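Local coordinates for ribose transcriptional regulator (Enterococcus faecium DO, PDB 4RK1), which binds ribose between the two lobes of its sugar-binding domain and probably acts as a DNA-binding transcriptional repressor of the LacI family, at residues R143-F147 with V188-N192; A236-L242 with R265-R269. Residue numbers count along the deposited sequence, not the author numbering.

Contact 1: R143-F147 with V188-N192; sequences RIEGF and VFALN. With RIB (alpha-D-ribofuranose), chain K.
In the periplasmic-binding-protein fold of LacI-type regulators, helix 138-153 packs on strand 187-190, which runs parallel to its sheet neighbours 128-133 and 215-218; both lead to the ribose pocket. Residues 143-147 are regular helix; 188-190 are extended, the chain turning at Leu191 so that Asn192 becomes the N-cap of helix 193-205. CA atoms approach most closely at Arg143-Leu191 (7.7 Å) and Phe147-Phe189 (8.8 Å), one turn on the helix matched by two residues on 188-192. Phe147 and Phe189, both chi1 t, fill the buried layer between helix and sheet; their rings are near parallel (22°) but slid apart, 5.0 Å between centroids, with Phe147 CD1 3.3 Å from Phe189 CD2. Leu191 (m, chi2 -69°) puts CD1 3.6 Å from Arg143 CB and 4.1 Å from Ile144 CG1. Arg143 (m, t, t) is extended, carrying its charge to the sugar. Arg143 NE forms a salt bridge with Asp109, while Arg143 NH1 hydrogen-bonds weakly to Leu191 O (2.8 Å) and better to ribose O3 (2.9 Å). Arg143 NH2 donates to ribose O3 and, weakly, to ribose O2 (2.8 Å each). Asn192, chi1 p, divides its amide: OD1 caps Leu195 N, and ND2 donates to ribose O5 at 2.9 Å.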
ATOM      1  N   ARG B 143      -2.396  -3.987  22.607  1.00 28.17           N
ATOM      2  CA  ARG B 143      -3.459  -4.836  22.048  1.00 32.80           C
ATOM      3  C   ARG B 143      -3.402  -6.221  22.679  1.00 26.04           C
ATOM      4  O   ARG B 143      -4.431  -6.809  23.029  1.00 25.91           O
ATOM      5  CB  ARG B 143      -3.341  -4.984  20.527  1.00 27.20           C
ATOM      6  CG  ARG B 143      -3.365  -3.676  19.771  1.00 26.33           C
ATOM      7  CD  ARG B 143      -3.086  -3.848  18.284  1.00 22.94           C
ATOM      8  NE  ARG B 143      -2.794  -2.552  17.681  1.00 27.77           N
ATOM      9  CZ  ARG B 143      -2.400  -2.366  16.427  1.00 25.00           C
ATOM     10  NH1 ARG B 143      -2.245  -3.400  15.601  1.00 25.40           N
ATOM     11  NH2 ARG B 143      -2.155  -1.128  16.003  1.00 24.70           N
ATOM     12  N   ILE B 144      -2.194  -6.752  22.798  1.00 26.62           N
ATOM     13  CA  ILE B 144      -2.000  -8.086  23.355  1.00 26.89           C
ATOM     14  C   ILE B 144      -2.452  -8.115  24.823  1.00 24.58           C
ATOM     15  O   ILE B 144      -3.129  -9.052  25.254  1.00 29.65           O
ATOM     16  CB  ILE B 144      -0.533  -8.557  23.182  1.00 25.56           C
ATOM     17  CG1 ILE B 144      -0.222  -8.763  21.693  1.00 31.33           C
ATOM     18  CG2 ILE B 144      -0.267  -9.834  23.968  1.00 33.39           C
ATOM     19  CD1 ILE B 144       1.255  -8.965  21.385  1.00 31.65           C
ATOM     20  N   GLU B 145      -2.123  -7.060  25.560  1.00 27.20           N
ATOM     21  CA  GLU B 145      -2.537  -6.944  26.954  1.00 32.84           C
ATOM     22  C   GLU B 145      -4.060  -6.895  27.080  1.00 32.92           C
ATOM     23  O   GLU B 145      -4.631  -7.542  27.954  1.00 29.85           O
ATOM     24  CB  GLU B 145      -1.902  -5.715  27.609  1.00 29.36           C
ATOM     25  CG  GLU B 145      -0.388  -5.800  27.766  1.00 33.74           C
ATOM     26  CD  GLU B 145       0.038  -6.965  28.635  1.00 52.18           C
ATOM     27  OE1 GLU B 145      -0.482  -7.069  29.765  1.00 55.97           O
ATOM     28  OE2 GLU B 145       0.877  -7.777  28.183  1.00 59.68           O
ATOM     29  N   GLY B 146      -4.716  -6.150  26.200  1.00 26.97           N
ATOM     30  CA  GLY B 146      -6.175  -6.091  26.216  1.00 23.47           C
ATOM     31  C   GLY B 146      -6.786  -7.441  25.902  1.00 31.85           C
ATOM     32  O   GLY B 146      -7.802  -7.840  26.488  1.00 31.31           O
ATOM     33  N   PHE B 147      -6.164  -8.153  24.966  1.00 29.53           N
ATOM     34  CA  PHE B 147      -6.589  -9.501  24.632  1.00 26.12           C
ATOM     35  C   PHE B 147      -6.453 -10.441  25.839  1.00 27.24           C
ATOM     36  O   PHE B 147      -7.333 -11.266  26.101  1.00 27.80           O
ATOM     37  CB  PHE B 147      -5.772 -10.024  23.463  1.00 27.02           C
ATOM     38  CG  PHE B 147      -6.275 -11.307  22.905  1.00 29.99           C
ATOM     39  CD1 PHE B 147      -7.275 -11.307  21.947  1.00 36.90           C
ATOM     40  CD2 PHE B 147      -5.745 -12.518  23.322  1.00 40.27           C
ATOM     41  CE1 PHE B 147      -7.736 -12.488  21.409  1.00 44.04           C
ATOM     42  CE2 PHE B 147      -6.214 -13.704  22.792  1.00 35.76           C
ATOM     43  CZ  PHE B 147      -7.214 -13.686  21.843  1.00 37.59           C
ATOM     44  N   VAL B 188      -7.937 -17.500  15.941  1.00 25.89           N
ATOM     45  CA  VAL B 188      -6.693 -16.760  15.735  1.00 26.52           C
ATOM     46  C   VAL B 188      -6.934 -15.258  15.833  1.00 24.96           C
ATOM     47  O   VAL B 188      -7.836 -14.730  15.177  1.00 27.65           O
ATOM     48  CB  VAL B 188      -6.070 -17.035  14.347  1.00 29.52           C
ATOM     49  CG1 VAL B 188      -4.712 -16.340  14.222  1.00 29.73           C
ATOM     50  CG2 VAL B 188      -5.936 -18.530  14.097  1.00 33.94           C
ATOM     51  N   PHE B 189      -6.124 -14.584  16.641  1.00 25.64           N
ATOM     52  CA  PHE B 189      -6.049 -13.118  16.640  1.00 26.41           C
ATOM     53  C   PHE B 189      -4.748 -12.719  15.956  1.00 27.07           C
ATOM     54  O   PHE B 189      -3.660 -12.955  16.483  1.00 25.02           O
ATOM     55  CB  PHE B 189      -6.121 -12.562  18.067  1.00 23.59           C
ATOM     56  CG  PHE B 189      -6.043 -11.038  18.169  1.00 28.02           C
ATOM     57  CD1 PHE B 189      -6.517 -10.206  17.158  1.00 22.60           C
ATOM     58  CD2 PHE B 189      -5.518 -10.443  19.309  1.00 23.43           C
ATOM     59  CE1 PHE B 189      -6.440  -8.827  17.273  1.00 22.05           C
ATOM     60  CE2 PHE B 189      -5.450  -9.063  19.432  1.00 28.23           C
ATOM     61  CZ  PHE B 189      -5.913  -8.252  18.412  1.00 26.08           C
ATOM     62  N   ALA B 190      -4.874 -12.144  14.763  1.00 20.71           N
ATOM     63  CA  ALA B 190      -3.742 -11.601  14.014  1.00 18.47           C
ATOM     64  C   ALA B 190      -3.609 -10.132  14.349  1.00 23.78           C
ATOM     65  O   ALA B 190      -4.580  -9.390  14.261  1.00 25.05           O
ATOM     66  CB  ALA B 190      -3.960 -11.783  12.517  1.00 23.29           C
ATOM     67  N   LEU B 191      -2.410  -9.697  14.721  1.00 24.97           N
ATOM     68  CA  LEU B 191      -2.257  -8.349  15.272  1.00 24.72           C
ATOM     69  C   LEU B 191      -2.317  -7.212  14.230  1.00 21.64           C
ATOM     70  O   LEU B 191      -2.320  -6.037  14.591  1.00 23.27           O
ATOM     71  CB  LEU B 191      -1.021  -8.251  16.156  1.00 24.40           C
ATOM     72  CG  LEU B 191      -1.244  -8.590  17.640  1.00 26.50           C
ATOM     73  CD1 LEU B 191      -2.093  -7.518  18.316  1.00 29.43           C
ATOM     74  CD2 LEU B 191      -1.887  -9.942  17.843  1.00 25.73           C
ATOM     75  N   ASN B 192      -2.362  -7.573  12.959  1.00 24.08           N
ATOM     76  CA  ASN B 192      -2.876  -6.671  11.919  1.00 22.29           C
ATOM     77  C   ASN B 192      -3.471  -7.443  10.758  1.00 23.73           C
ATOM     78  O   ASN B 192      -3.367  -8.677  10.688  1.00 23.10           O
ATOM     79  CB  ASN B 192      -1.852  -5.608  11.463  1.00 27.71           C
ATOM     80  CG  ASN B 192      -0.762  -6.142  10.541  1.00 24.21           C
ATOM     81  OD1 ASN B 192      -0.659  -7.338  10.250  1.00 23.03           O
ATOM     82  ND2 ASN B 192       0.065  -5.220  10.063  1.00 24.71           N
TER
HETATM   83  O5  RIB K 401      -0.969  -2.488  10.416  1.00 26.42           O
HETATM   84  C5  RIB K 401       0.286  -1.920  10.812  1.00 40.48           C
HETATM   85  C4  RIB K 401       0.257  -1.793  12.269  1.00 47.35           C
HETATM   86  O4  RIB K 401       1.470  -1.192  12.756  1.00 29.74           O
HETATM   87  C3  RIB K 401      -0.976  -0.922  12.454  1.00 30.86           C
HETATM   88  O3  RIB K 401      -1.865  -1.693  13.241  1.00 25.07           O
HETATM   89  C2  RIB K 401      -0.427   0.344  13.076  1.00 27.04           C
HETATM   90  O2  RIB K 401      -1.156   0.756  14.221  1.00 25.62           O
HETATM   91  C1  RIB K 401       1.083   0.092  13.274  1.00 39.62           C
HETATM   92  O1  RIB K 401       1.500   0.274  14.613  1.00 27.69           O

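Contact 2: A236-L242 with R265-R269; sequences AQPIFEL and RLPVR. With RIB (alpha-D-ribofuranose), chain K.
Here two crossover segments between the lobes of the LacI-type sugar-binding domain run side by side. Residues 236-242 leave strand 233-236, pass through an inverse gamma turn centred on Pro238 (phi/psi -83/80), and enter helix 239-255 with Pro238 as N-cap residue; a proline fits there because the first turn of a helix needs no amide donor. Antiparallel to them, 265-269 belong to the interrupted strand 263-271. After the extended backbone of Arg265, Leu266 (m, t) points toward the other segment: its CB lies 4.0 Å from Pro238 CG, and its CD1 4.2 Å from CD1 of Leu242 (t, p), a small apolar cluster that Val105 extends. Pro267 O lies 3.4 Å from Pro238 CD; lacking an amide hydrogen, Pro267 can give no backbone N-H bond here. At Val268 the CA makes a CA-H...O contact of 3.3 Å with Ala236 O, and CG1 comes within 4.4 Å of Gln237 CG. Arg269 closes the antiparallel hydrogen-bonded pair with Ala236 (CA-CA 5.2 Å): Ala236 N to Arg269 O is 2.7 Å, and Arg269 N to Ala236 O is 3.1 Å. Ala236 CB lies 4.1 Å from CG of the poorly ordered Arg269. The CA-to-CB bond of Gln237 points away from 265-269. Backbone hydrogen bonds and apolar packing thus hold the paired crossovers together, while Gln237 belongs to the ribose pocket.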
ATOM      1  N   ALA B 236     -11.443  -2.131  13.767  1.00 22.66           N
ATOM      2  CA  ALA B 236     -11.214  -0.977  12.924  1.00 22.80           C
ATOM      3  C   ALA B 236     -10.552   0.139  13.717  1.00 29.43           C
ATOM      4  O   ALA B 236     -11.086   0.577  14.715  1.00 26.52           O
ATOM      5  CB  ALA B 236     -12.529  -0.474  12.336  1.00 23.20           C
ATOM      6  N   GLN B 237      -9.381   0.576  13.267  1.00 26.40           N
ATOM      7  CA  GLN B 237      -8.832   1.861  13.650  1.00 24.26           C
ATOM      8  C   GLN B 237      -9.403   2.892  12.683  1.00 23.80           C
ATOM      9  O   GLN B 237      -9.602   2.582  11.512  1.00 24.25           O
ATOM     10  CB  GLN B 237      -7.312   1.858  13.523  1.00 25.84           C
ATOM     11  CG  GLN B 237      -6.580   0.986  14.524  1.00 25.12           C
ATOM     12  CD  GLN B 237      -5.094   1.271  14.532  1.00 24.20           C
ATOM     13  OE1 GLN B 237      -4.286   0.481  14.031  1.00 29.35           O
ATOM     14  NE2 GLN B 237      -4.723   2.414  15.076  1.00 24.78           N
ATOM     15  N   PRO B 238      -9.677   4.118  13.157  1.00 27.09           N
ATOM     16  CA  PRO B 238     -10.152   5.153  12.235  1.00 25.59           C
ATOM     17  C   PRO B 238      -8.941   5.782  11.529  1.00 22.88           C
ATOM     18  O   PRO B 238      -8.481   6.870  11.906  1.00 31.37           O
ATOM     19  CB  PRO B 238     -10.848   6.148  13.169  1.00 34.38           C
ATOM     20  CG  PRO B 238     -10.068   6.048  14.447  1.00 29.85           C
ATOM     21  CD  PRO B 238      -9.616   4.605  14.548  1.00 25.01           C
ATOM     22  N   ILE B 239      -8.440   5.091  10.512  1.00 25.31           N
ATOM     23  CA  ILE B 239      -7.081   5.323   9.994  1.00 27.90           C
ATOM     24  C   ILE B 239      -6.962   6.695   9.341  1.00 27.04           C
ATOM     25  O   ILE B 239      -6.067   7.475   9.648  1.00 26.71           O
ATOM     26  CB  ILE B 239      -6.660   4.273   8.941  1.00 23.24           C
ATOM     27  CG1 ILE B 239      -6.871   2.848   9.459  1.00 25.53           C
ATOM     28  CG2 ILE B 239      -5.191   4.468   8.564  1.00 29.96           C
ATOM     29  CD1 ILE B 239      -6.810   1.798   8.379  1.00 27.09           C
ATOM     30  N   PHE B 240      -7.879   6.973   8.426  1.00 27.08           N
ATOM     31  CA  PHE B 240      -7.872   8.227   7.693  1.00 25.68           C
ATOM     32  C   PHE B 240      -8.038   9.393   8.665  1.00 26.40           C
ATOM     33  O   PHE B 240      -7.321  10.389   8.573  1.00 28.78           O
ATOM     34  CB  PHE B 240      -9.002   8.200   6.644  1.00 32.77           C
ATOM     35  CG  PHE B 240      -9.041   9.406   5.738  1.00 32.26           C
ATOM     36  CD1 PHE B 240      -8.217   9.484   4.628  1.00 28.74           C
ATOM     37  CD2 PHE B 240      -9.940  10.443   5.975  1.00 39.12           C
ATOM     38  CE1 PHE B 240      -8.275  10.573   3.773  1.00 35.93           C
ATOM     39  CE2 PHE B 240      -9.992  11.542   5.132  1.00 33.83           C
ATOM     40  CZ  PHE B 240      -9.159  11.606   4.030  1.00 29.41           C
ATOM     41  N   GLU B 241      -8.975   9.253   9.604  1.00 27.73           N
ATOM     42  CA  GLU B 241      -9.243  10.285  10.616  1.00 26.72           C
ATOM     43  C   GLU B 241      -8.061  10.510  11.536  1.00 25.81           C
ATOM     44  O   GLU B 241      -7.826  11.630  11.961  1.00 22.76           O
ATOM     45  CB  GLU B 241     -10.464   9.918  11.474  1.00 31.90           C
ATOM     46  CG  GLU B 241     -10.926  11.023  12.421  1.00 49.90           C
ATOM     47  CD  GLU B 241     -11.997  10.574  13.406  1.00 63.03           C
ATOM     48  OE1 GLU B 241     -12.511   9.446  13.275  1.00 55.17           O
ATOM     49  OE2 GLU B 241     -12.329  11.353  14.322  1.00 52.18           O
ATOM     50  N   LEU B 242      -7.349   9.432  11.863  1.00 27.76           N
ATOM     51  CA  LEU B 242      -6.115   9.509  12.636  1.00 28.55           C
ATOM     52  C   LEU B 242      -5.098  10.403  11.930  1.00 23.98           C
ATOM     53  O   LEU B 242      -4.478  11.270  12.547  1.00 25.93           O
ATOM     54  CB  LEU B 242      -5.547   8.101  12.847  1.00 26.39           C
ATOM     55  CG  LEU B 242      -4.207   7.949  13.550  1.00 28.70           C
ATOM     56  CD1 LEU B 242      -4.282   8.512  14.956  1.00 35.33           C
ATOM     57  CD2 LEU B 242      -3.806   6.482  13.575  1.00 30.56           C
ATOM     58  N   ARG B 265      -7.124  10.703  22.050  1.00 33.47           N
ATOM     59  CA  ARG B 265      -7.290   9.267  21.875  1.00 35.18           C
ATOM     60  C   ARG B 265      -8.572   9.013  21.114  1.00 38.59           C
ATOM     61  O   ARG B 265      -9.622   9.504  21.495  1.00 45.00           O
ATOM     62  CB  ARG B 265      -7.274   8.510  23.211  1.00 47.97           C
ATOM     63  CG  ARG B 265      -7.136   6.999  23.011  1.00 77.75           C
ATOM     64  CD  ARG B 265      -6.774   6.259  24.288  1.00 84.74           C
ATOM     65  NE  ARG B 265      -5.385   6.481  24.698  1.00 71.09           N
ATOM     66  CZ  ARG B 265      -4.330   5.766  24.300  1.00 91.00           C
ATOM     67  NH1 ARG B 265      -3.124   6.078  24.761  1.00 57.98           N
ATOM     68  NH2 ARG B 265      -4.454   4.746  23.450  1.00 67.70           N
ATOM     69  N   LEU B 266      -8.468   8.261  20.018  1.00 27.53           N
ATOM     70  CA  LEU B 266      -9.616   7.959  19.175  1.00 27.94           C
ATOM     71  C   LEU B 266     -10.039   6.519  19.430  1.00 27.45           C
ATOM     72  O   LEU B 266      -9.196   5.665  19.731  1.00 29.24           O
ATOM     73  CB  LEU B 266      -9.269   8.157  17.699  1.00 30.75           C
ATOM     74  CG  LEU B 266      -8.692   9.519  17.310  1.00 30.11           C
ATOM     75  CD1 LEU B 266      -8.290   9.504  15.846  1.00 35.00           C
ATOM     76  CD2 LEU B 266      -9.679  10.642  17.576  1.00 42.60           C
ATOM     77  N   PRO B 267     -11.347   6.249  19.336  1.00 26.43           N
ATOM     78  CA  PRO B 267     -11.838   4.927  19.627  1.00 24.64           C
ATOM     79  C   PRO B 267     -11.635   3.982  18.462  1.00 26.96           C
ATOM     80  O   PRO B 267     -11.489   4.408  17.322  1.00 30.14           O
ATOM     81  CB  PRO B 267     -13.341   5.165  19.851  1.00 31.04           C
ATOM     82  CG  PRO B 267     -13.653   6.284  18.921  1.00 31.27           C
ATOM     83  CD  PRO B 267     -12.455   7.188  19.041  1.00 31.55           C
ATOM     84  N   VAL B 268     -11.643   2.697  18.765  1.00 22.50           N
ATOM     85  CA  VAL B 268     -11.646   1.654  17.746  1.00 21.42           C
ATOM     86  C   VAL B 268     -13.043   1.083  17.733  1.00 35.11           C
ATOM     87  O   VAL B 268     -13.873   1.456  18.563  1.00 39.69           O
ATOM     88  CB  VAL B 268     -10.607   0.558  18.041  1.00 26.45           C
ATOM     89  CG1 VAL B 268      -9.207   1.149  18.022  1.00 28.15           C
ATOM     90  CG2 VAL B 268     -10.883  -0.132  19.371  1.00 33.54           C
ATOM     91  N   ARG B 269     -13.312   0.176  16.805  1.00 32.60           N
ATOM     92  CA  ARG B 269     -14.566  -0.563  16.854  1.00 32.08           C
ATOM     93  C   ARG B 269     -14.502  -1.881  16.149  1.00 38.01           C
ATOM     94  O   ARG B 269     -13.707  -2.098  15.244  1.00 30.92           O
ATOM     95  CB  ARG B 269     -15.718   0.241  16.272  1.00 41.63           C
ATOM     96  CG  ARG B 269     -15.601   0.584  14.807  1.00 40.88           C
ATOM     97  CD  ARG B 269     -16.546   1.726  14.440  1.00 76.87           C
ATOM     98  NE  ARG B 269     -16.248   2.934  15.218  1.00127.00           N
ATOM     99  CZ  ARG B 269     -16.911   3.358  16.298  1.00115.18           C
ATOM    100  NH1 ARG B 269     -16.512   4.465  16.915  1.00 74.17           N
ATOM    101  NH2 ARG B 269     -17.965   2.698  16.778  1.00 68.18           N
TER
HETATM  102  O5  RIB K 401      -0.969  -2.488  10.416  1.00 26.42           O
HETATM  103  C5  RIB K 401       0.286  -1.920  10.812  1.00 40.48           C
HETATM  104  C4  RIB K 401       0.257  -1.793  12.269  1.00 47.35           C
HETATM  105  O4  RIB K 401       1.470  -1.192  12.756  1.00 29.74           O
HETATM  106  C3  RIB K 401      -0.976  -0.922  12.454  1.00 30.86           C
HETATM  107  O3  RIB K 401      -1.865  -1.693  13.241  1.00 25.07           O
HETATM  108  C2  RIB K 401      -0.427   0.344  13.076  1.00 27.04           C
HETATM  109  O2  RIB K 401      -1.156   0.756  14.221  1.00 25.62           O
HETATM  110  C1  RIB K 401       1.083   0.092  13.274  1.00 39.62           C
HETATM  111  O1  RIB K 401       1.500   0.274  14.613  1.00 27.69           O

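After building most of the first lobe and crossing to the second, the chain forms helix 138-153; with forty residues between, segment 188-192 packs against segment 143-147, and contact 1 closes that loop within one lobe. Only after this does contact 2 open: strand 233-236 leaves the same lobe, helix 239-255 lies in the other, and segment 265-269, with 22 residues between, comes back beside 236-242. The two loops therefore follow in series, neither enclosing nor crossing the other. Contact 1 joins helix to sheet within a lobe, whereas contact 2 joins the connections between lobes. Their centres are about 16 Å apart, yet they meet at the sugar, where the side chains of Arg143 and Gln237 touch.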